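Local coordinates for beta-galactosidase (Streptococcus pneumoniae, PDB 4CUA), which hydrolyses beta-galactosides as a whole enzyme and is represented here by its carbohydrate-binding module, which probably attaches it to glycans, at residues Ala20-Ser25 with Asn47-Trp52; Asn35-Ser40 with Ile173-Ile178; Leu79-His84 with Asn146-Asp151. All coordinates share one frame; numbering follows the deposited sequence.

Interaction 1: Ala20-Ser25 with Asn47-Trp52. With CA (calcium ion), chain C; EDO (1,2-ethanediol), chain D; EDO (1,2-ethanediol), chain F.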
loop_
_atom_site.group_PDB
_atom_site.type_symbol
_atom_site.label_atom_id
_atom_site.label_comp_id
_atom_site.label_asym_id
_atom_site.label_seq_id
_atom_site.Cartn_x
_atom_site.Cartn_y
_atom_site.Cartn_z
ATOM N N ALA A 20 3.325 -6.897 1.145
ATOM C CA ALA A 20 3.023 -5.667 0.405
ATOM C C ALA A 20 3.096 -5.938 -1.078
ATOM O O ALA A 20 3.917 -6.733 -1.587
ATOM C CB ALA A 20 4.026 -4.577 0.778
ATOM N N PHE A 21 2.243 -5.263 -1.836
ATOM C CA PHE A 21 2.239 -5.412 -3.293
ATOM C C PHE A 21 1.963 -4.019 -3.890
ATOM O O PHE A 21 1.424 -3.124 -3.248
ATOM C CB PHE A 21 1.187 -6.438 -3.737
ATOM C CG PHE A 21 -0.245 -6.065 -3.369
ATOM C CD1 PHE A 21 -1.027 -5.282 -4.197
ATOM C CD2 PHE A 21 -0.838 -6.541 -2.178
ATOM C CE1 PHE A 21 -2.318 -4.981 -3.882
ATOM C CE2 PHE A 21 -2.109 -6.208 -1.866
ATOM C CZ PHE A 21 -2.851 -5.404 -2.698
ATOM N N ALA A 22 2.373 -3.846 -5.164
ATOM C CA ALA A 22 2.145 -2.624 -5.892
ATOM C C ALA A 22 1.846 -2.925 -7.317
ATOM O O ALA A 22 2.297 -3.941 -7.845
ATOM C CB ALA A 22 3.333 -1.717 -5.823
ATOM N N SER A 23 1.066 -2.057 -7.949
ATOM C CA SER A 23 0.815 -2.248 -9.393
ATOM C C SER A 23 2.120 -2.103 -10.203
ATOM O O SER A 23 2.328 -2.801 -11.199
ATOM C CB SER A 23 -0.199 -1.206 -9.833
ATOM O OG SER A 23 0.180 0.089 -9.529
ATOM N N ASP A 24 2.988 -1.209 -9.791
ATOM C CA ASP A 24 4.254 -0.911 -10.418
ATOM C C ASP A 24 5.124 -0.191 -9.406
ATOM O O ASP A 24 4.642 0.444 -8.437
ATOM C CB ASP A 24 4.067 -0.042 -11.671
ATOM C CG ASP A 24 5.267 0.049 -12.502
ATOM O OD1 ASP A 24 5.982 -0.941 -12.670
ATOM O OD2 ASP A 24 5.512 1.198 -13.055
ATOM N N SER A 25 6.445 -0.249 -9.613
ATOM C CA SER A 25 7.401 0.389 -8.788
ATOM C C SER A 25 8.658 0.872 -9.507
ATOM O O SER A 25 9.066 0.243 -10.489
ATOM C CB SER A 25 7.904 -0.551 -7.669
ATOM O OG SER A 25 6.819 -1.196 -6.986
ATOM N N ASN A 47 14.568 4.547 2.296
ATOM C CA ASN A 47 13.700 3.384 2.533
ATOM C C ASN A 47 12.263 3.754 2.134
ATOM O O ASN A 47 11.595 4.519 2.810
ATOM C CB ASN A 47 13.703 2.991 4.017
ATOM C CG ASN A 47 12.843 1.760 4.252
ATOM O OD1 ASN A 47 11.644 1.883 4.564
ATOM N ND2 ASN A 47 13.422 0.611 4.077
ATOM N N ARG A 48 11.863 3.324 0.960
ATOM C CA ARG A 48 10.589 3.748 0.409
ATOM C C ARG A 48 10.195 2.918 -0.775
ATOM O O ARG A 48 11.067 2.396 -1.482
ATOM C CB ARG A 48 10.633 5.223 0.066
ATOM C CG ARG A 48 11.810 5.619 -0.812
ATOM C CD ARG A 48 11.765 7.085 -1.119
ATOM N NE ARG A 48 12.900 7.561 -1.895
ATOM C CZ ARG A 48 14.041 8.014 -1.376
ATOM N NH1 ARG A 48 14.288 8.006 -0.088
ATOM N NH2 ARG A 48 15.010 8.430 -2.214
ATOM N N TRP A 49 8.871 2.777 -1.001
ATOM C CA TRP A 49 8.359 2.472 -2.305
ATOM C C TRP A 49 8.158 3.785 -3.028
ATOM O O TRP A 49 7.737 4.784 -2.441
ATOM C CB TRP A 49 7.007 1.781 -2.207
ATOM C CG TRP A 49 6.298 1.734 -3.538
ATOM C CD1 TRP A 49 6.425 0.788 -4.460
ATOM C CD2 TRP A 49 5.368 2.712 -4.055
ATOM N NE1 TRP A 49 5.633 1.079 -5.547
ATOM C CE2 TRP A 49 5.002 2.265 -5.336
ATOM C CE3 TRP A 49 4.861 3.897 -3.575
ATOM C CZ2 TRP A 49 4.085 2.961 -6.132
ATOM C CZ3 TRP A 49 3.933 4.587 -4.370
ATOM C CH2 TRP A 49 3.576 4.108 -5.630
ATOM N N THR A 50 8.487 3.804 -4.324
ATOM C CA THR A 50 8.038 4.907 -5.184
ATOM C C THR A 50 7.738 4.315 -6.526
ATOM O O THR A 50 8.146 3.213 -6.833
ATOM C CB THR A 50 9.101 6.004 -5.371
ATOM O OG1 THR A 50 10.030 5.611 -6.378
ATOM C CG2 THR A 50 9.866 6.384 -4.122
ATOM N N ASN A 51 7.044 5.129 -7.334
ATOM C CA ASN A 51 6.905 4.855 -8.779
ATOM C C ASN A 51 7.621 5.995 -9.530
ATOM O O ASN A 51 7.168 6.370 -10.629
ATOM C CB ASN A 51 5.503 4.633 -9.214
ATOM C CG ASN A 51 4.598 5.812 -8.995
ATOM O OD1 ASN A 51 4.950 6.733 -8.263
ATOM N ND2 ASN A 51 3.385 5.761 -9.589
ATOM N N TRP A 52 8.715 6.475 -8.990
ATOM C CA TRP A 52 9.505 7.552 -9.593
ATOM C C TRP A 52 9.922 7.151 -11.006
ATOM O O TRP A 52 10.468 6.120 -11.228
ATOM C CB TRP A 52 10.706 7.867 -8.720
ATOM C CG TRP A 52 11.607 8.909 -9.297
ATOM C CD1 TRP A 52 11.438 10.271 -9.211
ATOM C CD2 TRP A 52 12.827 8.688 -9.995
ATOM N NE1 TRP A 52 12.484 10.893 -9.869
ATOM C CE2 TRP A 52 13.354 9.955 -10.317
ATOM C CE3 TRP A 52 13.518 7.563 -10.398
ATOM C CZ2 TRP A 52 14.540 10.113 -11.071
ATOM C CZ3 TRP A 52 14.719 7.723 -11.142
ATOM C CH2 TRP A 52 15.197 8.987 -11.458
HETATM CA CA CA C . 9.689 1.060 5.394
HETATM C C1 EDO D . 13.041 9.293 -5.295
HETATM O O1 EDO D . 14.232 9.791 -4.708
HETATM C C2 EDO D . 13.171 7.870 -5.794
HETATM O O2 EDO D . 13.398 7.007 -4.630
HETATM C C1 EDO F . 15.869 1.200 -0.893
HETATM O O1 EDO F . 15.186 0.199 -1.607
HETATM C C2 EDO F . 15.472 2.573 -1.406
HETATM O O2 EDO F . 14.095 2.887 -1.064
#

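Interaction 2: Asn35-Ser40 with Ile173-Ile178. With CA (calcium ion), chain C.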
loop_
_atom_site.group_PDB
_atom_site.type_symbol
_atom_site.label_atom_id
_atom_site.label_comp_id
_atom_site.label_asym_id
_atom_site.label_seq_id
_atom_site.Cartn_x
_atom_site.Cartn_y
_atom_site.Cartn_z
ATOM N N ASN A 35 6.482 -2.253 4.408
ATOM C CA ASN A 35 6.043 -2.952 5.622
ATOM C C ASN A 35 7.201 -3.653 6.242
ATOM O O ASN A 35 7.048 -4.741 6.881
ATOM C CB ASN A 35 4.889 -3.932 5.334
ATOM C CG ASN A 35 5.278 -5.086 4.472
ATOM O OD1 ASN A 35 6.216 -5.067 3.710
ATOM N ND2 ASN A 35 4.439 -6.170 4.573
ATOM N N ASP A 36 8.382 -3.001 6.190
ATOM C CA ASP A 36 9.630 -3.562 6.710
ATOM C C ASP A 36 9.996 -3.033 8.116
ATOM O O ASP A 36 11.081 -3.395 8.641
ATOM C CB ASP A 36 10.771 -3.392 5.753
ATOM C CG ASP A 36 11.156 -1.964 5.515
ATOM O OD1 ASP A 36 10.554 -1.062 6.060
ATOM O OD2 ASP A 36 12.069 -1.787 4.697
ATOM N N LYS A 37 9.136 -2.220 8.686
ATOM C CA LYS A 37 9.278 -1.623 10.028
ATOM C C LYS A 37 10.366 -0.590 10.061
ATOM O O LYS A 37 10.704 -0.102 11.149
ATOM C CB LYS A 37 9.475 -2.697 11.139
ATOM C CG LYS A 37 8.208 -3.589 11.277
ATOM C CD LYS A 37 8.548 -4.853 12.013
ATOM C CE LYS A 37 9.183 -5.868 11.048
ATOM N NZ LYS A 37 9.557 -7.187 11.610
ATOM N N LEU A 38 10.912 -0.181 8.920
ATOM C CA LEU A 38 11.878 0.929 8.857
ATOM C C LEU A 38 11.113 2.124 8.324
ATOM O O LEU A 38 10.348 2.001 7.373
ATOM C CB LEU A 38 13.041 0.608 7.937
ATOM C CG LEU A 38 13.906 -0.557 8.359
ATOM C CD1 LEU A 38 14.987 -0.812 7.326
ATOM C CD2 LEU A 38 14.483 -0.333 9.762
ATOM N N ILE A 39 11.260 3.260 8.945
ATOM C CA ILE A 39 10.579 4.469 8.565
ATOM C C ILE A 39 11.646 5.498 8.353
ATOM O O ILE A 39 12.409 5.849 9.283
ATOM C CB ILE A 39 9.581 4.952 9.616
ATOM C CG1 ILE A 39 8.522 3.834 9.856
ATOM C CG2 ILE A 39 8.959 6.278 9.201
ATOM C CD1 ILE A 39 7.407 4.262 10.748
ATOM N N SER A 40 11.749 6.022 7.131
ATOM C CA SER A 40 12.752 7.042 6.818
ATOM C C SER A 40 12.176 8.068 5.861
ATOM O O SER A 40 11.647 7.744 4.803
ATOM C CB SER A 40 13.978 6.444 6.171
ATOM O OG SER A 40 14.850 7.548 5.840
ATOM N N ILE A 173 6.194 6.414 -0.533
ATOM C CA ILE A 173 5.752 5.924 0.780
ATOM C C ILE A 173 6.903 5.209 1.465
ATOM O O ILE A 173 7.431 4.245 0.942
ATOM C CB ILE A 173 4.594 4.944 0.618
ATOM C CG1 ILE A 173 3.351 5.624 0.056
ATOM C CG2 ILE A 173 4.245 4.281 1.970
ATOM C CD1 ILE A 173 2.254 4.641 -0.358
ATOM N N THR A 174 7.236 5.662 2.694
ATOM C CA THR A 174 8.282 4.938 3.469
ATOM C C THR A 174 7.716 3.714 4.247
ATOM O O THR A 174 8.393 2.731 4.372
ATOM C CB THR A 174 9.064 5.850 4.378
ATOM O OG1 THR A 174 10.056 5.074 5.064
ATOM C CG2 THR A 174 8.259 6.618 5.345
ATOM N N GLU A 175 6.464 3.815 4.675
ATOM C CA GLU A 175 5.842 2.733 5.474
ATOM C C GLU A 175 4.364 2.925 5.460
ATOM O O GLU A 175 3.890 4.050 5.494
ATOM C CB GLU A 175 6.408 2.782 6.914
ATOM C CG GLU A 175 6.168 1.531 7.753
ATOM C CD GLU A 175 6.969 0.323 7.402
ATOM O OE1 GLU A 175 7.797 0.341 6.470
ATOM O OE2 GLU A 175 6.794 -0.748 8.092
ATOM N N VAL A 176 3.658 1.778 5.484
ATOM C CA VAL A 176 2.247 1.763 5.810
ATOM C C VAL A 176 2.081 0.956 7.075
ATOM O O VAL A 176 2.943 0.127 7.390
ATOM C CB VAL A 176 1.376 1.159 4.714
ATOM C CG1 VAL A 176 1.631 1.896 3.390
ATOM C CG2 VAL A 176 1.598 -0.340 4.559
ATOM N N GLN A 177 1.008 1.224 7.819
ATOM C CA GLN A 177 0.655 0.395 8.979
ATOM C C GLN A 177 -0.873 0.199 9.019
ATOM O O GLN A 177 -1.637 1.143 8.814
ATOM C CB GLN A 177 1.133 1.047 10.281
ATOM C CG GLN A 177 2.643 1.218 10.264
ATOM C CD GLN A 177 3.173 1.830 11.582
ATOM O OE1 GLN A 177 2.538 2.652 12.216
ATOM N NE2 GLN A 177 4.328 1.407 11.948
ATOM N N ILE A 178 -1.261 -1.042 9.272
ATOM C CA ILE A 178 -2.664 -1.410 9.414
ATOM C C ILE A 178 -2.780 -2.174 10.741
ATOM O O ILE A 178 -1.951 -3.058 10.999
ATOM C CB ILE A 178 -3.138 -2.300 8.252
ATOM C CG1 ILE A 178 -2.954 -1.561 6.928
ATOM C CG2 ILE A 178 -4.640 -2.587 8.368
ATOM C CD1 ILE A 178 -3.182 -2.485 5.743
HETATM CA CA CA C . 9.689 1.060 5.394
#

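Interaction 3: Leu79-His84 with Asn146-Asp151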
loop_
_atom_site.group_PDB
_atom_site.type_symbol
_atom_site.label_atom_id
_atom_site.label_comp_id
_atom_site.label_asym_id
_atom_site.label_seq_id
_atom_site.Cartn_x
_atom_site.Cartn_y
_atom_site.Cartn_z
ATOM N N LEU A 79 -5.951 2.542 7.978
ATOM C CA LEU A 79 -4.700 2.517 7.235
ATOM C C LEU A 79 -3.935 3.723 7.583
ATOM O O LEU A 79 -4.460 4.795 7.654
ATOM C CB LEU A 79 -5.028 2.562 5.751
ATOM C CG LEU A 79 -3.822 2.643 4.778
ATOM C CD1 LEU A 79 -2.901 1.432 4.841
ATOM C CD2 LEU A 79 -4.285 2.972 3.339
ATOM N N SER A 80 -2.623 3.566 7.799
ATOM C CA SER A 80 -1.748 4.714 7.987
ATOM C C SER A 80 -0.642 4.649 6.941
ATOM O O SER A 80 -0.113 3.596 6.675
ATOM C CB SER A 80 -1.107 4.712 9.375
ATOM O OG SER A 80 -2.072 4.685 10.397
ATOM N N VAL A 81 -0.310 5.816 6.384
ATOM C CA VAL A 81 0.679 5.902 5.298
ATOM C C VAL A 81 1.619 7.040 5.549
ATOM O O VAL A 81 1.232 8.202 5.643
ATOM C CB VAL A 81 0.012 6.140 3.948
ATOM C CG1 VAL A 81 1.045 6.129 2.806
ATOM C CG2 VAL A 81 -1.072 5.151 3.681
ATOM N N GLY A 82 2.893 6.704 5.605
ATOM C CA GLY A 82 3.952 7.687 5.739
ATOM C C GLY A 82 4.448 8.106 4.370
ATOM O O GLY A 82 5.271 7.428 3.784
ATOM N N PHE A 83 3.945 9.204 3.872
ATOM C CA PHE A 83 4.435 9.728 2.609
ATOM C C PHE A 83 5.806 10.345 2.761
ATOM O O PHE A 83 6.098 11.056 3.744
ATOM C CB PHE A 83 3.417 10.734 2.027
ATOM C CG PHE A 83 2.115 10.105 1.642
ATOM C CD1 PHE A 83 2.039 9.257 0.545
ATOM C CD2 PHE A 83 0.956 10.295 2.400
ATOM C CE1 PHE A 83 0.830 8.651 0.207
ATOM C CE2 PHE A 83 -0.230 9.673 2.073
ATOM C CZ PHE A 83 -0.299 8.851 0.974
ATOM N N HIS A 84 6.637 10.204 1.733
ATOM C CA HIS A 84 7.938 10.795 1.656
ATOM C C HIS A 84 8.000 11.774 0.498
ATOM O O HIS A 84 7.303 11.610 -0.453
ATOM C CB HIS A 84 9.019 9.683 1.579
ATOM C CG HIS A 84 10.287 10.094 0.889
ATOM N ND1 HIS A 84 10.392 10.118 -0.470
ATOM C CD2 HIS A 84 11.464 10.555 1.367
ATOM C CE1 HIS A 84 11.595 10.536 -0.823
ATOM N NE2 HIS A 84 12.276 10.809 0.274
ATOM N N ASN A 146 0.174 9.411 7.889
ATOM C CA ASN A 146 -1.148 10.004 7.581
ATOM C C ASN A 146 -2.174 8.939 7.869
ATOM O O ASN A 146 -2.118 7.850 7.334
ATOM C CB ASN A 146 -1.235 10.378 6.082
ATOM C CG ASN A 146 -0.431 11.608 5.724
ATOM O OD1 ASN A 146 -0.984 12.581 5.230
ATOM N ND2 ASN A 146 0.899 11.608 5.963
ATOM N N HIS A 147 -3.144 9.242 8.737
ATOM C CA HIS A 147 -4.068 8.227 9.223
ATOM C C HIS A 147 -5.435 8.311 8.557
ATOM O O HIS A 147 -5.975 9.390 8.425
ATOM C CB HIS A 147 -4.247 8.433 10.740
ATOM C CG HIS A 147 -2.983 8.348 11.486
ATOM N ND1 HIS A 147 -2.306 7.178 11.634
ATOM C CD2 HIS A 147 -2.236 9.295 12.069
ATOM C CE1 HIS A 147 -1.192 7.391 12.314
ATOM N NE2 HIS A 147 -1.141 8.660 12.614
ATOM N N PHE A 148 -5.910 7.163 8.139
ATOM C CA PHE A 148 -7.204 6.945 7.506
ATOM C C PHE A 148 -8.015 5.937 8.297
ATOM O O PHE A 148 -7.482 5.006 8.878
ATOM C CB PHE A 148 -7.012 6.363 6.079
ATOM C CG PHE A 148 -6.147 7.191 5.193
ATOM C CD1 PHE A 148 -6.624 8.263 4.473
ATOM C CD2 PHE A 148 -4.790 6.881 5.070
ATOM C CE1 PHE A 148 -5.798 9.017 3.646
ATOM C CE2 PHE A 148 -3.975 7.631 4.236
ATOM C CZ PHE A 148 -4.467 8.691 3.508
ATOM N N SER A 149 -9.339 6.187 8.384
ATOM C CA SER A 149 -10.246 5.240 8.998
ATOM C C SER A 149 -11.520 5.195 8.145
ATOM O O SER A 149 -11.810 6.146 7.420
ATOM C CB SER A 149 -10.533 5.584 10.459
ATOM O OG SER A 149 -11.200 6.809 10.599
ATOM N N PHE A 150 -12.160 4.061 8.206
ATOM C CA PHE A 150 -13.292 3.756 7.343
ATOM C C PHE A 150 -14.089 2.626 7.947
ATOM O O PHE A 150 -13.727 1.966 8.939
ATOM C CB PHE A 150 -12.814 3.447 5.893
ATOM C CG PHE A 150 -11.634 2.541 5.822
ATOM C CD1 PHE A 150 -11.781 1.196 5.914
ATOM C CD2 PHE A 150 -10.337 3.087 5.673
ATOM C CE1 PHE A 150 -10.682 0.324 5.881
ATOM C CE2 PHE A 150 -9.243 2.233 5.662
ATOM C CZ PHE A 150 -9.409 0.881 5.778
ATOM N N ASP A 151 -15.285 2.400 7.384
ATOM C CA ASP A 151 -16.094 1.320 7.881
ATOM C C ASP A 151 -15.367 -0.025 7.817
ATOM O O ASP A 151 -14.752 -0.373 6.820
ATOM C CB ASP A 151 -17.396 1.223 7.078
ATOM C CG ASP A 151 -18.316 2.417 7.261
ATOM O OD1 ASP A 151 -18.331 3.099 8.336
ATOM O OD2 ASP A 151 -19.027 2.723 6.267
#

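Interaction 1: Ala20-Ser25 with Asn47-Trp52
Trp49 meets Ala22, Asp24 and Ser25 in the interior of a galactose-binding-like beta-sandwich, where the chain leaving strand 19-22 passes the short strand 49-50. CG of Trp49 lies anti to the backbone N (chi1 167°), and NE1 and CD1 of the five-membered ring make most of the contact. Its N-H serves two acceptors, both at the ring edge. The stronger bond runs from Trp49 NE1 to Asp24 O at 3.1 Å, with the carbonyl oxygen practically in the ring plane. The second, from Trp49 NE1 to Ser25 OG at 2.9 Å, is weak because the N-H is strongly bent away from the line to the oxygen (127°). Ser25 OG also hydrogen-bonds to Ser113 O, so the hydroxyl links the buried indole to a further loop. Ala22 CB approaches the same nitrogen obliquely, 3.6 Å from Trp49 NE1. The Trp49 side chain also touches Ala59 and Val61 of strand 58-67 and Met162 of strand 157-163. The backbones come together beside the ring, where Ser25 CA makes a CH...O contact with Thr50 O at 3.5 Å. Thr50 OG1 accepts from Trp52 N in an ST turn and has a further partner in Asp29. Beyond the indole contact, Asn47 OD1 binds the calcium ion at 2.3 Å. Arg48 NE lies 2.8 Å from O2 of a 1,2-ethanediol (chain D), probably from the crystallisation liquor, at its guanidinium edge.

Interaction 2: Asn35-Ser40 with Ile173-Ile178
Asp36 and Glu175 meet at a calcium site that ties the loop 35-40 to strand 172-177, at the margin of the galactose-binding-like sandwich where the chain turns a corner at Thr174. Four of the six protein ligands come from these two segments: Asp36 OD1, Leu38 O, Thr174 O and Glu175 OE1. Asn33 O and Asn47 OD1 supply the others. Glu175 divides its carboxylate between metal and loop. Its CG is anti to the backbone N and the chain then bends at chi2 (73°), which puts CD near the ion. Glu175 OE1 binds calcium at 2.3 Å, while Glu175 OE2 accepts from Lys37 N at 2.8 Å on its syn side, somewhat out of the carboxylate plane. Asp36 OD1 likewise does two jobs. Asp36 OD1 lies 2.4 Å from the calcium and accepts from Leu38 N in an Asx turn, the N-H arriving from above the carboxylate plane; the turn lies between two ligands, Asp36 OD1 and Leu38 O. Next to the site, Thr174 OG1 receives Ser40 N at 2.8 Å in a nearly straight bond (177°), and is probably also hydrogen-bonded to Asn47 O. Ile39 adds apolar contacts beside the site: its CG1 passes 3.8 Å from Glu175 CB, at about a right angle to that side chain, and its CG2 meets Thr174 CG2 at 3.9 Å. The two metal-bound oxygens, Asp36 OD1 and Glu175 OE1, are only 3.1 Å apart, their carboxylate planes 20° apart. Such close anionic oxygens would repel each other without the cation, consistent with calcium holding loop and strand together and keeping both acids ionised.

Interaction 3: Leu79-His84 with Asn146-Asp151
Residues Leu79-Val81 pair with Asn146-Phe148 as antiparallel neighbours in the galactose-binding-like beta-sandwich, joining strands 70-83 and 145-155. Backbone bonds set the register. Leu79 and Phe148 form one hydrogen-bonded pair, with Phe148 N giving to Leu79 O at 2.8 Å, nearly in line with the carbonyl bond; Val81 and Asn146 form the next. Between them Ser80 and His147 are a non-hydrogen-bonded pair, where Ser80 CA lies 3.2 Å from Asn146 O in a CH...O contact. Polar side chains add to both faces. His147 ND1 donates to Ser80 OG at 2.8 Å, a bond seen with one of two Ser80 conformers and therefore perhaps only partly populated. Asn146 ND2 reaches Val81 O only weakly, its main acceptor being Lys141 O. The same amide stands at the edge of the Phe83 ring, Asn146 ND2 being 3.8 Å from Phe83 CD2, with the two planes steeply inclined (79°). The apolar contacts lie on the face of Leu79, Val81 and Phe148, which is turned to the sandwich core. Leu79 CB touches Phe150 CE2 at 4.2 Å, and Val81 CG2 meets the edge of the Phe148 ring at CE2, 3.9 Å away.

Overall arrangement
Strand 172-177 is the common element: it pairs with both strand 49-50 of interaction 1 and strand 70-83 of interaction 3, and with loop 35-40 it forms interaction 2. Interactions 1 and 3 are buried and lie on opposite sides of the chain's centre, the first centred on the indole of Trp49, the last on a ladder of backbone bonds with aromatic packing. Interaction 2 is partly exposed and mainly polar, with metal coordination by carboxylates and backbone carbonyls at its centre. Asn47 brings interaction 1 into the calcium site through its metal-bound OD1, and its ND2 probably also bonds to Asp36 OD2. Glu175 O probably accepts from Gly82 N, joining the site to interaction 3.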